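Local coordinates for protein methyltransferase (PDB 2P7I) that probably transfers a methyl group from S-adenosylmethionine to an acceptor substrate, as a member of the Rossmann-like class I methyltransferase family, at residues V28-M33 / G198-K202; I67-S73 / I88-R94; G135-C141 / S239-E245. Numbering follows the deposited sequence.

Interaction 1. Residues V28-M33 / G198-K202; sequences VMHPFM and GIFFK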
loop_
_atom_site.group_PDB
_atom_site.type_symbol
_atom_site.label_atom_id
_atom_site.label_comp_id
_atom_site.label_asym_id
_atom_site.label_seq_id
_atom_site.Cartn_x
_atom_site.Cartn_y
_atom_site.Cartn_z
ATOM N N VAL B 28 -18.460 -12.602 11.234
ATOM C CA VAL B 28 -17.461 -12.526 10.172
ATOM C C VAL B 28 -16.058 -12.519 10.783
ATOM O O VAL B 28 -15.211 -13.367 10.451
ATOM C CB VAL B 28 -17.686 -11.315 9.231
ATOM C CG1 VAL B 28 -16.499 -11.146 8.290
ATOM C CG2 VAL B 28 -18.974 -11.466 8.428
HETATM N N MSE B 29 -15.805 -11.608 11.712
HETATM C CA MSE B 29 -14.451 -11.458 12.199
HETATM C C MSE B 29 -13.955 -12.599 13.091
HETATM O O MSE B 29 -12.781 -12.985 12.999
HETATM C CB MSE B 29 -14.307 -10.121 12.904
HETATM C CG MSE B 29 -14.384 -8.884 12.021
HETATM SE SE MSE B 29 -13.071 -8.893 10.641
HETATM C CE MSE B 29 -11.577 -8.813 11.836
ATOM N N HIS B 30 -14.801 -13.111 13.993
ATOM C CA HIS B 30 -14.382 -14.219 14.868
ATOM C C HIS B 30 -13.894 -15.439 14.076
ATOM O O HIS B 30 -12.821 -15.946 14.333
ATOM C CB HIS B 30 -15.471 -14.605 15.860
ATOM C CG HIS B 30 -15.623 -13.656 17.004
ATOM N ND1 HIS B 30 -16.457 -13.912 18.070
ATOM C CD2 HIS B 30 -15.049 -12.456 17.260
ATOM C CE1 HIS B 30 -16.386 -12.921 18.935
ATOM N NE2 HIS B 30 -15.545 -12.023 18.467
ATOM N N PRO B 31 -14.682 -15.922 13.109
ATOM C CA PRO B 31 -14.161 -17.046 12.321
ATOM C C PRO B 31 -12.857 -16.800 11.532
ATOM O O PRO B 31 -12.012 -17.683 11.477
ATOM C CB PRO B 31 -15.347 -17.421 11.396
ATOM C CG PRO B 31 -16.306 -16.308 11.481
ATOM C CD PRO B 31 -16.081 -15.600 12.786
ATOM N N PHE B 32 -12.692 -15.625 10.951
ATOM C CA PHE B 32 -11.461 -15.289 10.243
ATOM C C PHE B 32 -10.300 -15.156 11.207
ATOM O O PHE B 32 -9.182 -15.486 10.851
ATOM C CB PHE B 32 -11.632 -14.022 9.397
ATOM C CG PHE B 32 -12.414 -14.244 8.137
ATOM C CD1 PHE B 32 -12.101 -15.295 7.283
ATOM C CD2 PHE B 32 -13.448 -13.407 7.791
ATOM C CE1 PHE B 32 -12.802 -15.515 6.116
ATOM C CE2 PHE B 32 -14.170 -13.640 6.602
ATOM C CZ PHE B 32 -13.835 -14.698 5.777
HETATM N N MSE B 33 -10.561 -14.703 12.423
HETATM C CA MSE B 33 -9.498 -14.638 13.423
HETATM C C MSE B 33 -8.980 -16.055 13.734
HETATM O O MSE B 33 -7.769 -16.287 13.793
HETATM C CB MSE B 33 -10.025 -13.973 14.699
HETATM C CG MSE B 33 -10.023 -12.460 14.650
HETATM SE SE MSE B 33 -10.920 -11.779 16.225
HETATM C CE MSE B 33 -10.870 -9.998 15.711
ATOM N N GLY B 198 -2.590 -8.896 9.032
ATOM C CA GLY B 198 -3.871 -8.246 9.193
ATOM C C GLY B 198 -4.997 -9.210 8.883
ATOM O O GLY B 198 -4.829 -10.182 8.178
ATOM N N ILE B 199 -6.144 -8.975 9.493
ATOM C CA ILE B 199 -7.292 -9.834 9.331
ATOM C C ILE B 199 -8.465 -9.046 8.742
ATOM O O ILE B 199 -9.067 -8.196 9.400
ATOM C CB ILE B 199 -7.688 -10.481 10.666
ATOM C CG1 ILE B 199 -6.490 -11.250 11.246
ATOM C CG2 ILE B 199 -8.997 -11.399 10.472
ATOM C CD1 ILE B 199 -6.655 -11.593 12.736
ATOM N N PHE B 200 -8.764 -9.360 7.471
ATOM C CA PHE B 200 -9.959 -8.917 6.739
ATOM C C PHE B 200 -9.837 -7.517 6.137
ATOM O O PHE B 200 -9.867 -6.540 6.846
ATOM C CB PHE B 200 -11.242 -8.984 7.570
ATOM C CG PHE B 200 -12.522 -8.951 6.743
ATOM C CD1 PHE B 200 -13.051 -10.098 6.224
ATOM C CD2 PHE B 200 -13.193 -7.758 6.494
ATOM C CE1 PHE B 200 -14.243 -10.062 5.462
ATOM C CE2 PHE B 200 -14.357 -7.727 5.718
ATOM C CZ PHE B 200 -14.866 -8.860 5.200
ATOM N N PHE B 201 -9.752 -7.449 4.823
ATOM C CA PHE B 201 -9.784 -6.173 4.110
ATOM C C PHE B 201 -11.156 -5.525 4.240
ATOM O O PHE B 201 -12.105 -5.999 3.670
ATOM C CB PHE B 201 -9.397 -6.402 2.659
ATOM C CG PHE B 201 -8.886 -5.156 1.955
ATOM C CD1 PHE B 201 -9.774 -4.140 1.612
ATOM C CD2 PHE B 201 -7.553 -5.015 1.637
ATOM C CE1 PHE B 201 -9.326 -3.010 0.961
ATOM C CE2 PHE B 201 -7.099 -3.887 0.997
ATOM C CZ PHE B 201 -7.981 -2.893 0.650
ATOM N N LYS B 202 -11.237 -4.417 4.986
ATOM C CA LYS B 202 -12.543 -3.894 5.469
ATOM C C LYS B 202 -12.784 -2.504 4.883
ATOM O O LYS B 202 -12.141 -1.546 5.300
ATOM C CB LYS B 202 -12.553 -3.799 7.003
ATOM C CG LYS B 202 -13.915 -3.467 7.636
ATOM C CD LYS B 202 -13.755 -3.134 9.107
ATOM C CE LYS B 202 -15.058 -2.693 9.711
ATOM N NZ LYS B 202 -14.850 -2.289 11.146
#

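Interaction 2. Residues I67-S73 / I88-R94; sequences ITCVEAS and ITYIHSR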
loop_
_atom_site.group_PDB
_atom_site.type_symbol
_atom_site.label_atom_id
_atom_site.label_comp_id
_atom_site.label_asym_id
_atom_site.label_seq_id
_atom_site.Cartn_x
_atom_site.Cartn_y
_atom_site.Cartn_z
ATOM N N ILE B 67 -8.461 -25.195 28.039
ATOM C CA ILE B 67 -8.541 -23.752 27.883
ATOM C C ILE B 67 -8.774 -23.141 29.238
ATOM O O ILE B 67 -9.586 -23.621 30.004
ATOM C CB ILE B 67 -9.701 -23.315 26.965
ATOM C CG1 ILE B 67 -9.496 -23.857 25.543
ATOM C CG2 ILE B 67 -9.781 -21.800 26.916
ATOM C CD1 ILE B 67 -10.671 -23.607 24.586
ATOM N N THR B 68 -8.030 -22.081 29.522
ATOM C CA THR B 68 -8.182 -21.327 30.750
ATOM C C THR B 68 -8.642 -19.941 30.327
ATOM O O THR B 68 -8.088 -19.347 29.386
ATOM C CB THR B 68 -6.869 -21.279 31.534
ATOM O OG1 THR B 68 -6.479 -22.613 31.875
ATOM C CG2 THR B 68 -6.984 -20.435 32.804
ATOM N N CYS B 69 -9.680 -19.449 31.001
ATOM C CA CYS B 69 -10.350 -18.209 30.629
ATOM C C CYS B 69 -10.328 -17.252 31.789
ATOM O O CYS B 69 -10.864 -17.578 32.849
ATOM C CB CYS B 69 -11.817 -18.460 30.277
ATOM S SG CYS B 69 -12.155 -19.392 28.778
ATOM N N VAL B 70 -9.754 -16.072 31.569
ATOM C CA VAL B 70 -9.708 -15.014 32.566
ATOM C C VAL B 70 -10.644 -13.905 32.126
ATOM O O VAL B 70 -10.540 -13.394 31.002
ATOM C CB VAL B 70 -8.285 -14.444 32.768
ATOM C CG1 VAL B 70 -8.281 -13.367 33.841
ATOM C CG2 VAL B 70 -7.317 -15.536 33.146
ATOM N N GLU B 71 -11.552 -13.540 33.025
ATOM C CA GLU B 71 -12.567 -12.528 32.760
ATOM C C GLU B 71 -12.889 -11.838 34.062
ATOM O O GLU B 71 -13.037 -12.497 35.092
ATOM C CB GLU B 71 -13.823 -13.180 32.184
ATOM C CG GLU B 71 -15.022 -12.259 32.008
ATOM C CD GLU B 71 -14.704 -10.957 31.298
ATOM O OE1 GLU B 71 -13.961 -10.961 30.288
ATOM O OE2 GLU B 71 -15.219 -9.915 31.748
ATOM N N ALA B 72 -12.975 -10.510 34.014
ATOM C CA ALA B 72 -13.207 -9.687 35.220
ATOM C C ALA B 72 -14.691 -9.637 35.647
ATOM O O ALA B 72 -14.992 -9.443 36.835
ATOM C CB ALA B 72 -12.680 -8.280 34.990
ATOM N N SER B 73 -15.601 -9.794 34.686
ATOM C CA SER B 73 -17.041 -9.683 34.945
ATOM C C SER B 73 -17.662 -10.998 35.386
ATOM O O SER B 73 -17.687 -11.971 34.624
ATOM C CB SER B 73 -17.791 -9.222 33.692
ATOM O OG SER B 73 -19.188 -9.468 33.845
ATOM N N ILE B 88 -12.966 -26.081 30.315
ATOM C CA ILE B 88 -12.610 -24.679 30.530
ATOM C C ILE B 88 -12.302 -24.508 32.005
ATOM O O ILE B 88 -13.086 -24.917 32.875
ATOM C CB ILE B 88 -13.768 -23.724 30.202
ATOM C CG1 ILE B 88 -14.294 -23.932 28.775
ATOM C CG2 ILE B 88 -13.343 -22.283 30.439
ATOM C CD1 ILE B 88 -13.303 -23.638 27.714
ATOM N N THR B 89 -11.163 -23.918 32.305
ATOM C CA THR B 89 -10.910 -23.420 33.631
ATOM C C THR B 89 -11.253 -21.943 33.635
ATOM O O THR B 89 -10.680 -21.175 32.868
ATOM C CB THR B 89 -9.449 -23.603 34.010
ATOM O OG1 THR B 89 -9.121 -25.006 33.955
ATOM C CG2 THR B 89 -9.198 -23.069 35.391
ATOM N N TYR B 90 -12.185 -21.543 34.491
ATOM C CA TYR B 90 -12.600 -20.149 34.576
ATOM C C TYR B 90 -11.870 -19.460 35.720
ATOM O O TYR B 90 -11.751 -20.025 36.788
ATOM C CB TYR B 90 -14.102 -20.057 34.799
ATOM C CG TYR B 90 -14.898 -20.627 33.658
ATOM C CD1 TYR B 90 -15.235 -19.844 32.572
ATOM C CD2 TYR B 90 -15.307 -21.954 33.663
ATOM C CE1 TYR B 90 -15.966 -20.360 31.523
ATOM C CE2 TYR B 90 -16.042 -22.482 32.612
ATOM C CZ TYR B 90 -16.364 -21.677 31.548
ATOM O OH TYR B 90 -17.079 -22.182 30.487
ATOM N N ILE B 91 -11.356 -18.254 35.477
ATOM C CA ILE B 91 -10.680 -17.463 36.501
ATOM C C ILE B 91 -11.318 -16.082 36.494
ATOM O O ILE B 91 -11.221 -15.333 35.530
ATOM C CB ILE B 91 -9.167 -17.398 36.248
ATOM C CG1 ILE B 91 -8.555 -18.773 36.532
ATOM C CG2 ILE B 91 -8.521 -16.373 37.129
ATOM C CD1 ILE B 91 -7.271 -18.953 35.931
ATOM N N HIS B 92 -12.035 -15.773 37.559
ATOM C CA HIS B 92 -12.730 -14.512 37.650
ATOM C C HIS B 92 -11.759 -13.558 38.318
ATOM O O HIS B 92 -11.556 -13.626 39.525
ATOM C CB HIS B 92 -14.014 -14.679 38.474
ATOM C CG HIS B 92 -14.735 -13.396 38.730
ATOM N ND1 HIS B 92 -15.458 -13.166 39.882
ATOM C CD2 HIS B 92 -14.833 -12.266 37.993
ATOM C CE1 HIS B 92 -15.975 -11.951 39.837
ATOM N NE2 HIS B 92 -15.603 -11.380 38.704
ATOM N N SER B 93 -11.113 -12.702 37.532
ATOM C CA SER B 93 -10.121 -11.791 38.071
ATOM C C SER B 93 -9.867 -10.686 37.093
ATOM O O SER B 93 -10.105 -10.854 35.901
ATOM C CB SER B 93 -8.804 -12.534 38.307
ATOM O OG SER B 93 -7.822 -11.669 38.869
ATOM N N ARG B 94 -9.361 -9.562 37.595
ATOM C CA ARG B 94 -8.730 -8.569 36.746
ATOM C C ARG B 94 -7.324 -9.063 36.449
ATOM O O ARG B 94 -6.724 -9.788 37.247
ATOM C CB ARG B 94 -8.659 -7.216 37.435
ATOM C CG ARG B 94 -10.016 -6.688 37.864
ATOM C CD ARG B 94 -9.865 -5.318 38.462
ATOM N NE ARG B 94 -9.158 -4.448 37.528
ATOM C CZ ARG B 94 -9.726 -3.599 36.662
ATOM N NH1 ARG B 94 -11.052 -3.445 36.604
ATOM N NH2 ARG B 94 -8.952 -2.866 35.860
HETATM O O HOH W 1 -8.691 -26.054 31.552
#

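Interaction 3. Residues G135-C141 / S239-E245; sequences GRLFLVC and SIFLLCE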
loop_
_atom_site.group_PDB
_atom_site.type_symbol
_atom_site.label_atom_id
_atom_site.label_comp_id
_atom_site.label_asym_id
_atom_site.label_seq_id
_atom_site.Cartn_x
_atom_site.Cartn_y
_atom_site.Cartn_z
ATOM N N GLY B 135 5.957 -20.823 23.862
ATOM C CA GLY B 135 4.574 -20.389 23.791
ATOM C C GLY B 135 4.400 -19.169 22.898
ATOM O O GLY B 135 5.337 -18.417 22.661
ATOM N N ARG B 136 3.185 -18.998 22.395
ATOM C CA ARG B 136 2.863 -17.918 21.487
ATOM C C ARG B 136 1.675 -17.091 21.986
ATOM O O ARG B 136 0.679 -17.637 22.415
ATOM C CB ARG B 136 2.584 -18.489 20.094
ATOM C CG ARG B 136 3.872 -18.989 19.430
ATOM C CD ARG B 136 3.619 -19.667 18.114
ATOM N NE ARG B 136 4.856 -20.264 17.614
ATOM C CZ ARG B 136 4.942 -20.979 16.508
ATOM N NH1 ARG B 136 3.874 -21.187 15.779
ATOM N NH2 ARG B 136 6.104 -21.505 16.151
ATOM N N LEU B 137 1.813 -15.766 21.848
ATOM C CA LEU B 137 0.775 -14.816 22.079
ATOM C C LEU B 137 0.180 -14.415 20.750
ATOM O O LEU B 137 0.934 -14.114 19.776
ATOM C CB LEU B 137 1.329 -13.577 22.811
ATOM C CG LEU B 137 0.354 -12.387 22.910
ATOM C CD1 LEU B 137 -0.918 -12.687 23.828
ATOM C CD2 LEU B 137 1.104 -11.125 23.319
ATOM N N PHE B 138 -1.159 -14.488 20.722
ATOM C CA PHE B 138 -1.985 -14.063 19.604
ATOM C C PHE B 138 -2.628 -12.750 19.961
ATOM O O PHE B 138 -3.701 -12.703 20.603
ATOM C CB PHE B 138 -3.014 -15.123 19.294
ATOM C CG PHE B 138 -2.403 -16.421 18.881
ATOM C CD1 PHE B 138 -1.859 -17.279 19.836
ATOM C CD2 PHE B 138 -2.375 -16.794 17.537
ATOM C CE1 PHE B 138 -1.247 -18.468 19.461
ATOM C CE2 PHE B 138 -1.800 -17.986 17.143
ATOM C CZ PHE B 138 -1.209 -18.826 18.100
ATOM N N LEU B 139 -1.994 -11.685 19.501
ATOM C CA LEU B 139 -2.347 -10.319 19.860
ATOM C C LEU B 139 -3.083 -9.614 18.729
ATOM O O LEU B 139 -2.519 -9.346 17.699
ATOM C CB LEU B 139 -1.076 -9.507 20.225
ATOM C CG LEU B 139 -1.264 -8.037 20.583
ATOM C CD1 LEU B 139 -2.186 -7.887 21.826
ATOM C CD2 LEU B 139 0.117 -7.398 20.883
ATOM N N VAL B 140 -4.358 -9.324 18.941
ATOM C CA VAL B 140 -5.184 -8.759 17.847
ATOM C C VAL B 140 -5.936 -7.552 18.373
ATOM O O VAL B 140 -6.555 -7.632 19.385
ATOM C CB VAL B 140 -6.162 -9.786 17.228
ATOM C CG1 VAL B 140 -7.000 -9.148 16.127
ATOM C CG2 VAL B 140 -5.413 -10.997 16.672
ATOM N N CYS B 141 -5.886 -6.441 17.629
ATOM C CA CYS B 141 -6.625 -5.242 17.966
ATOM C C CYS B 141 -7.287 -4.637 16.729
ATOM O O CYS B 141 -6.806 -4.829 15.598
ATOM C CB CYS B 141 -5.659 -4.200 18.522
ATOM S SG CYS B 141 -4.960 -4.612 20.136
ATOM N N SER B 239 -8.616 -5.625 11.517
ATOM C CA SER B 239 -7.879 -5.876 12.763
ATOM C C SER B 239 -6.476 -6.227 12.382
ATOM O O SER B 239 -6.222 -6.795 11.352
ATOM C CB SER B 239 -8.495 -7.018 13.576
ATOM O OG SER B 239 -9.722 -6.597 14.147
ATOM N N ILE B 240 -5.526 -5.874 13.236
ATOM C CA ILE B 240 -4.152 -6.220 12.979
ATOM C C ILE B 240 -3.738 -7.245 14.036
ATOM O O ILE B 240 -4.323 -7.303 15.152
ATOM C CB ILE B 240 -3.245 -4.956 13.054
ATOM C CG1 ILE B 240 -3.680 -4.044 14.223
ATOM C CG2 ILE B 240 -3.307 -4.167 11.736
ATOM C CD1 ILE B 240 -2.753 -2.838 14.440
ATOM N N PHE B 241 -2.725 -8.017 13.682
ATOM C CA PHE B 241 -2.413 -9.270 14.340
ATOM C C PHE B 241 -0.912 -9.359 14.428
ATOM O O PHE B 241 -0.199 -9.382 13.407
ATOM C CB PHE B 241 -3.042 -10.434 13.520
ATOM C CG PHE B 241 -2.575 -11.829 13.886
ATOM C CD1 PHE B 241 -2.223 -12.183 15.190
ATOM C CD2 PHE B 241 -2.538 -12.813 12.914
ATOM C CE1 PHE B 241 -1.771 -13.478 15.475
ATOM C CE2 PHE B 241 -2.132 -14.117 13.214
ATOM C CZ PHE B 241 -1.705 -14.440 14.479
ATOM N N LEU B 242 -0.423 -9.338 15.657
ATOM C CA LEU B 242 0.935 -9.690 15.962
ATOM C C LEU B 242 1.053 -11.077 16.633
ATOM O O LEU B 242 0.421 -11.345 17.632
ATOM C CB LEU B 242 1.593 -8.640 16.875
ATOM C CG LEU B 242 1.706 -7.177 16.405
ATOM C CD1 LEU B 242 2.607 -6.442 17.490
ATOM C CD2 LEU B 242 2.328 -7.077 15.059
ATOM N N LEU B 243 1.893 -11.927 16.069
ATOM C CA LEU B 243 2.278 -13.192 16.693
ATOM C C LEU B 243 3.539 -12.939 17.447
ATOM O O LEU B 243 4.562 -12.517 16.886
ATOM C CB LEU B 243 2.548 -14.291 15.655
ATOM C CG LEU B 243 2.772 -15.700 16.257
ATOM C CD1 LEU B 243 1.418 -16.252 16.809
ATOM C CD2 LEU B 243 3.356 -16.620 15.195
ATOM N N CYS B 244 3.514 -13.198 18.736
ATOM C CA CYS B 244 4.637 -12.890 19.600
ATOM C C CYS B 244 5.099 -14.118 20.372
ATOM O O CYS B 244 4.316 -15.043 20.635
ATOM C CB CYS B 244 4.205 -11.856 20.633
ATOM S SG CYS B 244 3.620 -10.275 19.943
ATOM N N GLU B 245 6.373 -14.116 20.708
ATOM C CA GLU B 245 6.998 -15.152 21.537
ATOM C C GLU B 245 7.694 -14.489 22.701
ATOM O O GLU B 245 7.842 -13.254 22.752
ATOM C CB GLU B 245 7.948 -16.009 20.704
ATOM C CG GLU B 245 7.103 -16.864 19.761
ATOM C CD GLU B 245 7.903 -17.674 18.751
ATOM O OE1 GLU B 245 8.753 -18.464 19.167
ATOM O OE2 GLU B 245 7.649 -17.540 17.537
HETATM O O HOH W 2 7.131 -21.023 19.378
#

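Interaction 1. Residues V28-M33 / G198-K202
Helix 28-33, part of the longer helix 24-37, packs against residues 198-202, the axes of the two segments approaching to 8.4 Å with an angle of 136° between chain directions. The helix is kinked, since Pro31 has no N-H to bond to the preceding turn. Phe200 has a positive phi of 83°, which breaks the usual alternation of a strand: Ile199 and Phe200 both send their CA-to-CB bonds toward the helix. The backbones come nearest at Met33 and Ile199, whose CA atoms are 6.7 Å apart.

Val28, Met29, Phe32 and Met33 form the helical side of the contact; both methionines are selenomethionine in this crystal. Phe200 fits among the first three. Its CE1 lies 3.8 Å from Val28 CG1, an off-centre CH-pi contact, and its CD1 is 3.7 Å from Phe32 CD2, the two rings meeting obliquely with planes at 34°. Met29 SE comes within 3.6 Å of Phe200 CB and makes an oblique Met-aromatic contact with the ring. Edge-to-face packing of Phe200 with Phe24 and Trp209 extends the aromatic cluster. Ile199 meets Met29, Phe32 and Met33, with CG2 at 3.9 Å from Phe32 CB and CD1 at 4.0 Å from Met33 CG.

The contact thus illustrates how an N-terminal helix can be laid over strand 192-201, the outermost on its side of this chain's Rossmann-like sheet. All six touching residues are buried and apolar, so the two segments are held here by side-chain shape and hydrophobic burial, without a polar pair to fix their relative orientation.

Interaction 2. Residues I67-S73 / I88-R94
Five of the six beta-branched side chains here take chi1 m, Val70 being t; for Ile88 and Ile91 it is chi2 that sets where CD1 goes. Ile88 combines m with a second m at chi2, which brings its CD1 to 3.7 Å from Ile67 CB, while its CG2 lies 3.5 Å from Cys69 SG. The extended m,t rotamer of Ile91 instead carries CD1 to 3.5 Å from Thr68 CG2, on the face that also bears Val70 and Thr89. Cys69 SG makes an oblique sulfur-aromatic contact with Tyr90. These residues decorate two parallel strands of a beta-alpha-beta unit, 67-71 and 88-92, joined through helix 74-83 in a class I methyltransferase fold; the ladder runs from Thr89 N to Ile67 O (2.8 Å) through to Ser93 N and Glu71 O (3.1 Å). Glu71 ends the first strand, where relatives commonly carry an acidic residue for the cofactor ribose. With chi2 at p, its side chain curls so that Glu71 OE2 accepts Ser73 N, two residues on, at 3.0 Å, and OE1 takes Phe52 N. Ser73 is the N-cap of the helix, its OG bonding Ala76 N. His92, chi1 t, reaches across with NE2 2.8 Å from Ala72 O, a weak hydrogen bond.

Interaction 3. Residues G135-C141 / S239-E245
Class I methyltransferases follow a parallel, Rossmann-like set of strands with one reversed strand inserted near the edge of the sheet, and the pairing of 135-141 with 239-245 is that reversal. The strands run antiparallel, at 156°, and Leu139, Arg136 and Cys244 are the three residues with the most surface buried by the contact.

Leu139 is central to the ladder. It forms a hydrogen-bonded pair with Leu242, Leu139 N donating to Leu242 O at 3.1 Å and Leu242 N to Leu139 O at 2.9 Å, while its CD2 approaches Leu242 CD1 at 4.3 Å. Both side chains lie on the face shared with Leu137, Cys141, Ile240 and Cys244, where helix 179-188 packs through Leu182 against Leu139.

Cys244 makes the equivalent pair with Leu137: two reciprocal N-to-O bonds of 2.9 Å join Leu137 N to Cys244 O and Cys244 N to Leu137 O, and the CB atoms of the two residues sit 4.0 Å apart. On the opposite face, Phe138 receives Leu243 CD1 over its ring, 3.9 Å from the centroid, a CH-pi contact, and its CD2 lies 3.9 Å from Phe241 CZ.

Arg136 shares that face. Its extended side chain runs beside Glu245, CG to CG at 3.9 Å, and NH1 bonds the carbonyl of Phe40 in its own chain and that of Pro39 of the third subunit, so the strand end also takes part in assembly. Glu245 OE2 has a partner in Thr194. Between the two charges the salt bridge is long, 3.9 Å from Arg136 NE to Glu245 OE2, and a water mediates, accepting from Arg136 NE at 3.0 Å and donating weakly to Glu245 OE1 at 3.0 Å.

From the N terminus, helix 24-37 opens interaction 1, whose loop stays open until the chain returns at residues 198-202. Nested within it, interaction 2 closes a short loop, through helix 74-83, between strands 67-71 and 88-92 at one edge of the sheet. Interaction 3 then opens at 135-141 and closes only at 239-245, after interaction 1 has closed, so those two cross, while interactions 2 and 3 follow in series. Interactions 1 and 3 touch where strands 192-201 and 237-245 run side by side, with Ile199 N 2.9 Å from Ser239 O. Interaction 2 lies across the chain's centre from interaction 1, their centres about 25 Å apart, on the same sheet.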